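PDB 6VXC: trans-4-hydroxy-L-proline dehydratase from Clostridioides difficile 70-100-2010, which catalyses the radical dehydration of trans-4-hydroxy-L-proline to (S)-1-pyrroline-5-carboxylate as a glycyl radical enzyme, a step in anaerobic hydroxyproline degradation. Local coordinates for residues I401-P406 and N428-V433; G366-D371 and D445-G450; G303-H308 and A361-G366. One frame throughout, in Å; residues are numbered along the deposited sequence.

Interaction 1 (I401-P406 and N428-V433)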
# COMPACT_ATOMS: atom_id res chain seq x y z
N ILE A 401 16.24 3.31 8.54
CA ILE A 401 17.30 3.97 9.27
C ILE A 401 17.29 3.39 10.67
O ILE A 401 16.27 3.45 11.36
CB ILE A 401 17.10 5.49 9.29
CG1 ILE A 401 17.05 6.05 7.86
CG2 ILE A 401 18.17 6.15 10.15
CD1 ILE A 401 18.24 5.71 6.97
N SER A 402 18.42 2.82 11.07
CA SER A 402 18.68 2.28 12.40
C SER A 402 19.66 3.18 13.13
O SER A 402 20.44 3.90 12.51
CB SER A 402 19.24 0.85 12.29
OG SER A 402 19.81 0.39 13.50
N LYS A 403 19.65 3.09 14.46
CA LYS A 403 20.73 3.67 15.25
C LYS A 403 22.09 3.10 14.83
O LYS A 403 23.12 3.72 15.12
CB LYS A 403 20.49 3.42 16.73
CG LYS A 403 20.52 1.95 17.09
CD LYS A 403 20.22 1.69 18.55
CE LYS A 403 20.37 0.20 18.88
NZ LYS A 403 20.17 -0.10 20.32
N LYS A 404 22.11 1.94 14.19
CA LYS A 404 23.32 1.29 13.69
C LYS A 404 23.70 1.70 12.27
O LYS A 404 24.76 1.29 11.80
CB LYS A 404 23.15 -0.23 13.73
CG LYS A 404 22.71 -0.84 15.08
CD LYS A 404 22.55 -2.33 14.88
CE LYS A 404 22.41 -3.13 16.18
NZ LYS A 404 21.07 -3.01 16.73
N THR A 405 22.87 2.50 11.60
CA THR A 405 23.07 2.88 10.21
C THR A 405 24.17 3.94 10.10
O THR A 405 24.15 4.92 10.85
CB THR A 405 21.77 3.45 9.63
OG1 THR A 405 20.74 2.45 9.67
CG2 THR A 405 21.97 3.96 8.19
N PRO A 406 25.12 3.78 9.19
CA PRO A 406 26.15 4.81 9.02
C PRO A 406 25.55 6.14 8.58
O PRO A 406 24.58 6.18 7.81
CB PRO A 406 27.08 4.22 7.95
CG PRO A 406 26.80 2.73 8.01
CD PRO A 406 25.38 2.59 8.37
N ASN A 428 11.89 3.93 10.81
CA ASN A 428 12.70 3.71 12.01
C ASN A 428 12.82 2.21 12.28
O ASN A 428 11.86 1.57 12.73
CB ASN A 428 12.07 4.43 13.20
CG ASN A 428 12.87 4.28 14.48
OD1 ASN A 428 13.81 3.49 14.55
ND2 ASN A 428 12.53 5.07 15.50
N THR A 429 14.00 1.65 12.01
CA THR A 429 14.22 0.22 12.19
C THR A 429 13.91 -0.23 13.62
O THR A 429 13.30 -1.29 13.82
CB THR A 429 15.65 -0.16 11.81
OG1 THR A 429 15.86 0.07 10.41
CG2 THR A 429 15.95 -1.61 12.18
N GLU A 430 14.34 0.54 14.61
CA GLU A 430 14.09 0.13 15.99
C GLU A 430 12.60 0.15 16.31
O GLU A 430 12.14 -0.70 17.08
CB GLU A 430 14.88 0.98 16.99
CG GLU A 430 16.31 0.46 17.16
CD GLU A 430 17.16 0.76 15.93
OE1 GLU A 430 17.27 1.95 15.61
OE2 GLU A 430 17.67 -0.18 15.28
N ALA A 431 11.85 1.10 15.75
CA ALA A 431 10.41 1.09 15.97
C ALA A 431 9.76 -0.11 15.31
O ALA A 431 8.94 -0.81 15.92
CB ALA A 431 9.79 2.40 15.45
N ILE A 432 10.14 -0.40 14.06
CA ILE A 432 9.61 -1.56 13.35
C ILE A 432 9.80 -2.83 14.16
O ILE A 432 8.86 -3.63 14.34
CB ILE A 432 10.27 -1.68 11.96
CG1 ILE A 432 9.77 -0.56 11.04
CG2 ILE A 432 10.03 -3.06 11.39
CD1 ILE A 432 10.65 -0.36 9.82
N VAL A 433 11.02 -3.07 14.63
CA VAL A 433 11.29 -4.31 15.35
C VAL A 433 10.44 -4.40 16.61
O VAL A 433 9.86 -5.46 16.90
CB VAL A 433 12.79 -4.44 15.67
CG1 VAL A 433 13.01 -5.56 16.69
CG2 VAL A 433 13.54 -4.73 14.40
O HOH W 1 16.65 5.01 13.76
O HOH W 2 18.26 -2.99 16.14

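Interaction 2 (G366-D371 and D445-G450)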
# COMPACT_ATOMS: atom_id res chain seq x y z
N GLY A 366 18.69 -0.61 3.51
CA GLY A 366 19.38 -0.21 4.72
C GLY A 366 19.12 -1.16 5.88
O GLY A 366 19.42 -2.35 5.79
N GLY A 367 18.54 -0.64 6.96
CA GLY A 367 18.04 -1.44 8.05
C GLY A 367 19.12 -2.30 8.69
O GLY A 367 20.28 -1.88 8.84
N ILE A 368 18.71 -3.49 9.12
CA ILE A 368 19.57 -4.45 9.80
C ILE A 368 19.53 -5.77 9.04
O ILE A 368 18.57 -6.07 8.33
CB ILE A 368 19.16 -4.66 11.27
CG1 ILE A 368 17.69 -5.07 11.37
CG2 ILE A 368 19.39 -3.39 12.07
CD1 ILE A 368 17.25 -5.23 12.76
N ASN A 369 20.59 -6.56 9.20
CA ASN A 369 20.65 -7.87 8.58
C ASN A 369 19.94 -8.89 9.46
O ASN A 369 19.48 -8.59 10.57
CB ASN A 369 22.10 -8.25 8.28
CG ASN A 369 22.98 -8.34 9.52
OD1 ASN A 369 22.52 -8.61 10.62
ND2 ASN A 369 24.28 -8.15 9.32
N PRO A 370 19.80 -10.13 8.98
CA PRO A 370 19.08 -11.14 9.77
C PRO A 370 19.68 -11.38 11.14
O PRO A 370 18.96 -11.85 12.03
CB PRO A 370 19.14 -12.38 8.88
CG PRO A 370 19.19 -11.82 7.50
CD PRO A 370 20.07 -10.61 7.61
N ASP A 371 20.95 -11.05 11.36
CA ASP A 371 21.55 -11.17 12.69
C ASP A 371 21.28 -9.95 13.57
O ASP A 371 21.64 -9.97 14.75
CB ASP A 371 23.07 -11.37 12.58
CG ASP A 371 23.44 -12.74 12.02
OD1 ASP A 371 22.70 -13.70 12.26
OD2 ASP A 371 24.48 -12.85 11.33
N ASP A 445 12.37 -13.42 13.97
CA ASP A 445 11.51 -13.10 12.85
C ASP A 445 11.40 -11.59 12.64
O ASP A 445 11.34 -11.13 11.50
CB ASP A 445 10.12 -13.73 13.04
CG ASP A 445 10.14 -15.26 12.90
OD1 ASP A 445 11.13 -15.81 12.35
OD2 ASP A 445 9.15 -15.91 13.30
N ALA A 446 11.38 -10.81 13.72
CA ALA A 446 11.23 -9.37 13.56
C ALA A 446 12.40 -8.76 12.78
O ALA A 446 12.20 -7.81 12.02
CB ALA A 446 11.11 -8.70 14.93
N ARG A 447 13.61 -9.30 12.95
CA ARG A 447 14.78 -8.81 12.22
C ARG A 447 14.66 -9.00 10.72
O ARG A 447 15.44 -8.40 9.97
CB ARG A 447 16.04 -9.51 12.74
CG ARG A 447 16.45 -9.07 14.14
CD ARG A 447 17.48 -10.03 14.75
NE ARG A 447 17.97 -9.55 16.04
CZ ARG A 447 18.50 -10.33 16.98
NH1 ARG A 447 18.92 -9.79 18.12
NH2 ARG A 447 18.61 -11.64 16.79
N LEU A 448 13.71 -9.81 10.25
CA LEU A 448 13.49 -9.96 8.82
C LEU A 448 12.42 -9.01 8.30
O LEU A 448 12.14 -9.01 7.10
CB LEU A 448 13.11 -11.42 8.51
CG LEU A 448 14.09 -12.49 9.01
CD1 LEU A 448 13.59 -13.94 8.80
CD2 LEU A 448 15.47 -12.31 8.38
N GLY A 449 11.85 -8.18 9.16
CA GLY A 449 10.67 -7.41 8.83
C GLY A 449 10.97 -5.99 8.34
O GLY A 449 12.11 -5.55 8.20
N GLY A 450 9.89 -5.27 8.11
CA GLY A 450 9.99 -3.93 7.59
C GLY A 450 8.61 -3.36 7.37
O GLY A 450 7.65 -3.78 8.01
O HOH W 3 17.20 -8.49 7.74
O HOH W 4 18.67 -13.28 14.68

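Interaction 3 (G303-H308 and A361-G366)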
# COMPACT_ATOMS: atom_id res chain seq x y z
N GLY A 303 10.86 -6.68 -0.74
CA GLY A 303 11.10 -6.30 0.64
C GLY A 303 12.54 -5.88 0.88
O GLY A 303 12.95 -4.83 0.41
N ARG A 304 13.30 -6.69 1.62
CA ARG A 304 14.68 -6.36 2.00
C ARG A 304 15.63 -6.79 0.88
O ARG A 304 16.49 -7.67 1.04
CB ARG A 304 15.02 -7.00 3.34
CG ARG A 304 14.05 -6.64 4.48
CD ARG A 304 14.24 -5.20 5.04
NE ARG A 304 15.50 -5.12 5.76
CZ ARG A 304 16.59 -4.53 5.28
NH1 ARG A 304 16.55 -3.94 4.10
NH2 ARG A 304 17.71 -4.55 5.98
N LEU A 305 15.46 -6.12 -0.27
CA LEU A 305 16.15 -6.50 -1.49
C LEU A 305 17.67 -6.50 -1.31
O LEU A 305 18.34 -7.42 -1.78
CB LEU A 305 15.73 -5.58 -2.63
CG LEU A 305 16.34 -5.80 -4.02
CD1 LEU A 305 16.02 -7.19 -4.55
CD2 LEU A 305 15.88 -4.72 -5.01
N ASP A 306 18.22 -5.49 -0.63
CA ASP A 306 19.68 -5.43 -0.49
C ASP A 306 20.20 -6.59 0.36
O ASP A 306 21.34 -7.02 0.17
CB ASP A 306 20.17 -4.07 0.07
CG ASP A 306 19.55 -3.64 1.43
OD1 ASP A 306 18.75 -4.38 2.02
OD2 ASP A 306 19.90 -2.51 1.89
N GLN A 307 19.40 -7.11 1.29
CA GLN A 307 19.84 -8.27 2.06
C GLN A 307 19.83 -9.54 1.21
O GLN A 307 20.73 -10.38 1.33
CB GLN A 307 18.97 -8.46 3.31
CG GLN A 307 18.88 -7.22 4.23
CD GLN A 307 20.24 -6.68 4.62
OE1 GLN A 307 21.00 -7.33 5.36
NE2 GLN A 307 20.57 -5.50 4.11
N HIS A 308 18.82 -9.70 0.35
CA HIS A 308 18.73 -10.93 -0.43
C HIS A 308 19.78 -10.97 -1.53
O HIS A 308 20.32 -12.04 -1.84
CB HIS A 308 17.32 -11.09 -1.01
CG HIS A 308 16.26 -11.10 0.05
ND1 HIS A 308 15.17 -10.24 0.02
CD2 HIS A 308 16.15 -11.80 1.20
CE1 HIS A 308 14.44 -10.44 1.09
NE2 HIS A 308 15.01 -11.38 1.83
N ALA A 361 4.54 -0.85 -4.41
CA ALA A 361 5.54 -1.91 -4.22
C ALA A 361 6.71 -1.28 -3.47
O ALA A 361 7.53 -0.58 -4.06
CB ALA A 361 5.97 -2.52 -5.54
N ASN A 362 6.77 -1.53 -2.18
CA ASN A 362 7.62 -0.80 -1.25
C ASN A 362 8.91 -1.58 -0.99
O ASN A 362 8.87 -2.68 -0.42
CB ASN A 362 6.84 -0.54 0.03
CG ASN A 362 7.54 0.39 0.99
OD1 ASN A 362 8.76 0.40 1.10
ND2 ASN A 362 6.75 1.16 1.73
N ILE A 363 10.05 -1.01 -1.36
CA ILE A 363 11.36 -1.61 -1.13
C ILE A 363 12.04 -0.90 0.04
O ILE A 363 12.07 0.33 0.09
CB ILE A 363 12.21 -1.58 -2.42
CG1 ILE A 363 11.51 -2.41 -3.52
CG2 ILE A 363 13.62 -2.08 -2.15
CD1 ILE A 363 12.17 -2.42 -4.89
N ASN A 364 12.54 -1.69 1.00
CA ASN A 364 13.20 -1.22 2.22
C ASN A 364 14.71 -1.46 2.07
O ASN A 364 15.16 -2.61 2.05
CB ASN A 364 12.68 -1.98 3.44
CG ASN A 364 11.34 -1.48 3.99
OD1 ASN A 364 11.03 -1.76 5.14
ND2 ASN A 364 10.53 -0.79 3.17
N THR A 365 15.49 -0.39 1.99
CA THR A 365 16.94 -0.47 1.83
C THR A 365 17.63 0.06 3.09
O THR A 365 17.20 1.07 3.66
CB THR A 365 17.38 0.31 0.57
OG1 THR A 365 16.81 -0.31 -0.59
CG2 THR A 365 18.90 0.35 0.39
N GLY A 366 18.69 -0.61 3.51
CA GLY A 366 19.38 -0.21 4.72
C GLY A 366 19.12 -1.16 5.88
O GLY A 366 19.42 -2.35 5.79
O HOH W 5 16.59 -3.17 -0.19

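Interaction 1 (I401-P406 and N428-V433)
The carboxylate of Glu430 reaches out from the first turn of helix 429-438 and takes hold of the Ser402-Lys403 corner with both of its oxygens. The setting is the end of two neighbouring parallel strands, 396-401 and 426-428, in the PFL-like part of this glycyl radical enzyme: Ile401 pairs with Asn428, then one chain enters a type I beta turn from Ser402 to Thr405 and the other a helix. Glu430 OE2 accepts from Ser402 OG at 2.8 Å and OE1 from Lys403 N at 2.9 Å. Both donors come to the syn side of the carboxylate, the serine nearer its plane and the amide 30° out of it, so the two bonds fix how the flat group is rotated. A bend at chi2 (72°) folds the Glu430 chain back to the corner. Ser402 OG lies anti to its own backbone N (chi1 165°), where it can serve Glu430 and also accept from Lys404 N, closing an ST turn. The aliphatic part of Lys403 crosses the Glu430 side chain at about a right angle, its CG 3.6 Å from OE1; its NZ continues past without touching the carboxylate. Deeper in, Thr429 CB packs on Ser402 CB at 3.8 Å, while Thr429 OG1 bonds to Gln400. Asn428 is the helix N-cap: its OD1 receives weak bonds from the amides of Glu430 and Ala431, while ND2 turns to Gly753 O. Arg746 of helix 734-750 donates to the carbonyls of Ser402 and Thr405, tying the turn to that helix. Between the strand ends, Thr429 N donates to Ile401 O. A water that accepts from Lys404 NZ at 2.9 Å donates a proton to Glu430 OE2.

Interaction 2 (G366-D371 and D445-G450)
The backbones come nearest at Pro370 and Arg447, their CA atoms 5.5 Å apart, where the loop leaving strand 362-366 passes the type I beta turn Ala446-Gly449 without a direct hydrogen bond between the two segments. Arg447 has the largest part in the contact. Its chain is extended from CG to NE and runs along the loop, so successive atoms meet successive residues: CG lies 4.2 Å from Ile368 CD1, CD lies 3.6 Å from Pro370 O, and the guanidinium arrives beneath the carbonyl of Asp371. Asp371 O sits 3.8 Å above the guanidinium plane, over its centre, a contact with the face and not an N-H bond. At the edge of the same group, in its plane, a water accepts from Arg447 NH2 at 2.7 Å and donates to Pro370 O, bridging arginine and loop. The Ile368 side chain crosses that of Arg447 at about a right angle; it also touches Thr429 and Val433 of helix 429-438. The contact joins two connections of the PFL-like fold near the surface: the link from strand 362-366 to helix 378-390, and the exit from helix 443-446 into strand 450-452. Pro370 and Leu448 supply the apolar pair. Leu448 CD2 rests against Pro370 CB at 3.7 Å and also meets CG of the ring, the two side chains crossing at about a right angle. A second water lies 2.8 Å from both Ile368 O and Arg447 O, placed to bridge the two main chains. Asn369 turns its OD1 back into its own loop, accepting from Gln373 N and weakly from Asp371 N.

Interaction 3 (G303-H308 and A361-G366)
Direct hydrogen bonds join the start of helix 305-318 to strand 362-366. Asn364 N donates to Gly303 O at 3.2 Å, Gly366 N to Asp306 OD2 at 2.8 Å on the syn side of the carboxylate; OD2 also accepts from Ser380 OG. The Arg304 chain, bent at chi2 and chi3, curls back to put its guanidinium beside the strand: NH2 gives a 2.8 Å bond to Gly366 O and NH1 a weak one to Asn364 O, which lies at the edge in the guanidinium plane. Charge pairing stays within the helix segment, with Arg304 NH1 3.1 Å from Asp306 OD1; Gln307 NE2 donates to OD1 from above the carboxylate plane and also to Gly375 O. Gln307 CG packs over one guanidinium face, toward its rim. A water accepts from Asp306 N and donates to Asn364 O, and also lies 2.9 Å from Thr365 OG1. The apolar contact sets Leu305 CB against Ile363 CG2. Asn364 OD1 turns to Thr451 N, and Asn362, whose ND2 bonds to Gly453 O, has its side chain about 6 Å from that of Cys454, the probable radical cysteine. Helices 324-339 and 378-390 touch both Leu305 and the strand, which is at the sheet edge, paired with strand 396-401.

Overall arrangement
Along the chain, interaction 3 closes first; interaction 2 then opens, and interaction 1 forms entirely within the span that interaction 2 encloses. Strands 362-366, 396-401 and 426-428 lie side by side in one mixed sheet, and all three contacts gather at its edge or strand ends, within the PFL-like part. Interactions 1 and 2 have centres 9 Å apart and touch through Thr429 and Ile368; interactions 2 and 3 are 10 Å apart, share Gly366 and meet where Arg304 NH2 approaches Ile368 O. Interactions 1 and 3, 14 Å apart, do not touch. Interaction 2 thus bridges the others, from the strand ends of interaction 1 to strand 362-366, near Cys454 and Glu456, the probable catalytic residues.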